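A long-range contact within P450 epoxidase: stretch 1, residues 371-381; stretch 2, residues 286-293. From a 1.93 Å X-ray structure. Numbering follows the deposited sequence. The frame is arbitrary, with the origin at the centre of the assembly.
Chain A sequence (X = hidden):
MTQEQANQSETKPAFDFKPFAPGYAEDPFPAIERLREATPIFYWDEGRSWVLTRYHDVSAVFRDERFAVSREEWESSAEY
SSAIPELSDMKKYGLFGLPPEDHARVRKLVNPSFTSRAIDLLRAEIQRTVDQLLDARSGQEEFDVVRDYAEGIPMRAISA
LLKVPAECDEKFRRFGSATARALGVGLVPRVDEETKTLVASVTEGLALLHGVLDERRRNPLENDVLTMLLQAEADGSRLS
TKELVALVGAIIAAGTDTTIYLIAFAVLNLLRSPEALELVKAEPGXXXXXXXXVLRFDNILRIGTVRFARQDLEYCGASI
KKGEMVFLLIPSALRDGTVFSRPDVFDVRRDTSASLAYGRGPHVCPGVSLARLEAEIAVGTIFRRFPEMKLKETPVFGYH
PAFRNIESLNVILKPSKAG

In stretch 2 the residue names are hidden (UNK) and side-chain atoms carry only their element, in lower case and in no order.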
# COMPACT_ATOMS: atom_id res chain seq x y z
N ALA A 371 4.69 -1.39 8.42
CA ALA A 371 3.90 -2.47 7.83
C ALA A 371 4.37 -3.85 8.28
O ALA A 371 3.57 -4.70 8.66
CB ALA A 371 3.96 -2.37 6.29
N ARG A 372 5.68 -4.09 8.23
CA ARG A 372 6.19 -5.40 8.58
C ARG A 372 5.91 -5.69 10.05
O ARG A 372 5.54 -6.79 10.40
CB ARG A 372 7.69 -5.49 8.31
CG ARG A 372 8.06 -5.68 6.82
CD ARG A 372 9.58 -5.53 6.55
NE ARG A 372 9.97 -5.76 5.15
CZ ARG A 372 11.03 -5.21 4.57
NH1 ARG A 372 11.82 -4.38 5.26
NH2 ARG A 372 11.30 -5.46 3.28
N LEU A 373 6.08 -4.67 10.90
CA LEU A 373 5.81 -4.83 12.34
C LEU A 373 4.35 -5.16 12.60
O LEU A 373 4.03 -6.11 13.34
CB LEU A 373 6.21 -3.58 13.12
CG LEU A 373 5.88 -3.66 14.63
CD1 LEU A 373 6.68 -4.77 15.28
CD2 LEU A 373 6.13 -2.32 15.32
N GLU A 374 3.44 -4.39 12.01
CA GLU A 374 2.04 -4.67 12.20
C GLU A 374 1.68 -6.07 11.78
O GLU A 374 0.94 -6.77 12.47
CB GLU A 374 1.17 -3.70 11.40
CG GLU A 374 1.33 -2.24 11.77
CD GLU A 374 0.41 -1.38 10.93
OE1 GLU A 374 -0.80 -1.69 10.89
OE2 GLU A 374 0.89 -0.40 10.33
N ALA A 375 2.19 -6.48 10.62
CA ALA A 375 1.84 -7.79 10.09
C ALA A 375 2.48 -8.91 10.92
O ALA A 375 1.88 -9.96 11.14
CB ALA A 375 2.23 -7.91 8.62
N GLU A 376 3.71 -8.68 11.38
CA GLU A 376 4.38 -9.67 12.23
C GLU A 376 3.55 -9.93 13.48
O GLU A 376 3.27 -11.08 13.84
CB GLU A 376 5.76 -9.15 12.61
CG GLU A 376 6.81 -10.22 12.78
CD GLU A 376 8.12 -9.65 13.29
OE1 GLU A 376 8.41 -8.45 13.01
OE2 GLU A 376 8.85 -10.39 13.98
N ILE A 377 3.14 -8.86 14.13
CA ILE A 377 2.30 -8.98 15.33
C ILE A 377 0.94 -9.60 15.02
O ILE A 377 0.51 -10.52 15.70
CB ILE A 377 2.13 -7.60 15.99
CG1 ILE A 377 3.45 -7.16 16.62
CG2 ILE A 377 1.03 -7.64 17.04
CD1 ILE A 377 3.47 -5.69 17.01
N ALA A 378 0.28 -9.12 13.97
CA ALA A 378 -1.08 -9.58 13.65
C ALA A 378 -1.13 -11.03 13.21
O ALA A 378 -1.97 -11.81 13.67
CB ALA A 378 -1.71 -8.68 12.56
N VAL A 379 -0.24 -11.38 12.28
CA VAL A 379 -0.21 -12.73 11.72
C VAL A 379 0.43 -13.71 12.71
O VAL A 379 -0.10 -14.81 12.90
CB VAL A 379 0.55 -12.79 10.38
CG1 VAL A 379 0.50 -14.23 9.80
CG2 VAL A 379 -0.02 -11.77 9.36
N GLY A 380 1.53 -13.31 13.34
CA GLY A 380 2.15 -14.14 14.37
C GLY A 380 1.14 -14.49 15.47
O GLY A 380 0.95 -15.67 15.78
N THR A 381 0.47 -13.48 16.01
CA THR A 381 -0.50 -13.69 17.10
C THR A 381 -1.65 -14.62 16.74
O THR A 381 -1.98 -15.54 17.51
CB THR A 381 -1.08 -12.35 17.55
OG1 THR A 381 -0.06 -11.54 18.14
CG2 THR A 381 -2.11 -12.55 18.67
N UNK A 286 11.24 -16.82 11.09
CA UNK A 286 10.99 -16.81 9.64
C UNK A 286 9.78 -15.94 9.25
O UNK A 286 9.54 -15.71 8.07
c UNK A 286 11.54 -20.27 7.87
c UNK A 286 10.75 -18.24 9.15
c UNK A 286 11.47 -18.74 7.88
c UNK A 286 12.86 -18.13 7.69
N UNK A 287 9.01 -15.47 10.23
CA UNK A 287 7.77 -14.77 9.92
C UNK A 287 8.05 -13.54 9.05
O UNK A 287 7.37 -13.27 8.07
c UNK A 287 3.78 -15.68 10.96
s UNK A 287 4.57 -14.59 9.83
c UNK A 287 7.01 -14.38 11.20
c UNK A 287 5.66 -13.68 10.96
N UNK A 288 9.09 -12.80 9.42
CA UNK A 288 9.49 -11.60 8.70
C UNK A 288 9.70 -11.90 7.21
O UNK A 288 9.16 -11.22 6.35
n UNK A 288 10.85 -5.31 10.10
n UNK A 288 10.59 -7.27 8.91
c UNK A 288 10.70 -9.61 9.70
c UNK A 288 11.21 -6.57 9.85
c UNK A 288 10.78 -11.06 9.31
n UNK A 288 12.20 -7.11 10.55
c UNK A 288 10.91 -8.65 8.54
N UNK A 289 10.50 -12.93 6.93
CA UNK A 289 10.76 -13.31 5.56
C UNK A 289 9.52 -13.82 4.85
O UNK A 289 9.33 -13.56 3.68
c UNK A 289 11.86 -14.38 5.48
n UNK A 289 12.29 -15.77 3.55
c UNK A 289 12.39 -14.55 4.08
o UNK A 289 12.85 -13.60 3.47
N UNK A 290 8.67 -14.53 5.58
CA UNK A 290 7.42 -15.05 5.02
C UNK A 290 6.50 -13.91 4.56
O UNK A 290 5.77 -14.04 3.57
c UNK A 290 6.72 -15.92 6.02
N UNK A 291 6.52 -12.81 5.30
CA UNK A 291 5.61 -11.70 5.00
C UNK A 291 6.12 -10.98 3.76
O UNK A 291 5.32 -10.50 2.96
c UNK A 291 5.51 -10.73 6.18
c UNK A 291 5.01 -10.38 8.62
c UNK A 291 3.38 -11.64 7.17
c UNK A 291 4.86 -11.33 7.43
N UNK A 292 7.43 -10.94 3.60
CA UNK A 292 8.00 -10.34 2.39
C UNK A 292 7.71 -11.23 1.17
O UNK A 292 7.44 -10.73 0.07
o UNK A 292 10.92 -9.00 4.19
o UNK A 292 9.00 -8.15 3.80
c UNK A 292 9.84 -9.04 3.57
c UNK A 292 9.51 -10.11 2.54
N UNK A 293 7.78 -12.53 1.38
CA UNK A 293 7.46 -13.48 0.31
C UNK A 293 5.96 -13.44 -0.05
O UNK A 293 5.59 -13.74 -1.17
o UNK A 293 8.57 -15.01 -2.00
c UNK A 293 7.91 -14.89 0.70
c UNK A 293 8.01 -16.03 -1.58
o UNK A 293 7.95 -17.09 -2.24
c UNK A 293 7.38 -16.01 -0.20

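Position 286 carries four side-chain carbons, forked at the second carbon beyond CA. It is out of reach of stretch 1. The fork beyond CB, with no other element, makes it Leu286.

Position 287 carries two carbons, a sulfur and a terminal carbon in an unbranched chain. A sulfur within the chain rather than at its end identifies a thioether. CA-to-CB points toward stretch 1, and the terminal carbon lies near Val379 and Gly380. This is Met287. Its CE is 3.8 Å from Val379 CG1 and 4.0 Å from Gly380 N. Gly380 has no side chain.

Position 288 has three carbons, a nitrogen, then a carbon bearing two more nitrogens. That is a guanidinium. CA-to-CB points sideways, but the end of the side chain comes nearer to stretch 1, where it meets Arg372. It is Arg288. Its NE is 3.1 Å from Arg372 CD. Arg288 NE is buried by the contact and has no partner in the model.

Position 289 has two carbons, the second carrying one oxygen and one nitrogen. This carboxamide is out of reach of stretch 1, and its polar atoms are hydrogen-bonded elsewhere in the structure. It is Asn289.

Position 290 has a single side-chain carbon, out of reach of stretch 1. It is Ala290.

Position 291 has four carbons, again forked at the second. CA-to-CB points toward stretch 1, where the side chain meets Ala375, Glu376 and Val379. It is Leu291. Its CD1 is 3.7 Å from Ala375 CB and 3.5 Å from Glu376 N, and its CD2 is 4.0 Å from Val379 CG2.

Position 292 has two carbons, the second carrying two oxygens. One oxygen reaches the Arg372 guanidinium at its edge, near its plane. This short carboxylate is Asp292. Arg372 NE donates a hydrogen bond to Asp292 OD1 at 2.9 Å, part of a salt bridge.

Position 293 has three carbons, the third carrying two oxygens. It is out of reach of stretch 1, and both oxygens are hydrogen-bonded elsewhere. It is Glu293.

The two helices cross at 109°, with axes 9.8 Å apart at closest approach. Met287 and Leu291 are one helical turn apart, so both can face stretch 1. They pack against Ala375 and Val379, themselves one turn apart. The salt bridge adds a polar link beside this apolar patch. Arg372 NE and Arg288 NE, 4.1 Å apart, bring like charges together; Asp292 supplies opposite charge to Arg372. The contact buries 478 Å² in total.

Stretch 2 286-293: LMRNALDE
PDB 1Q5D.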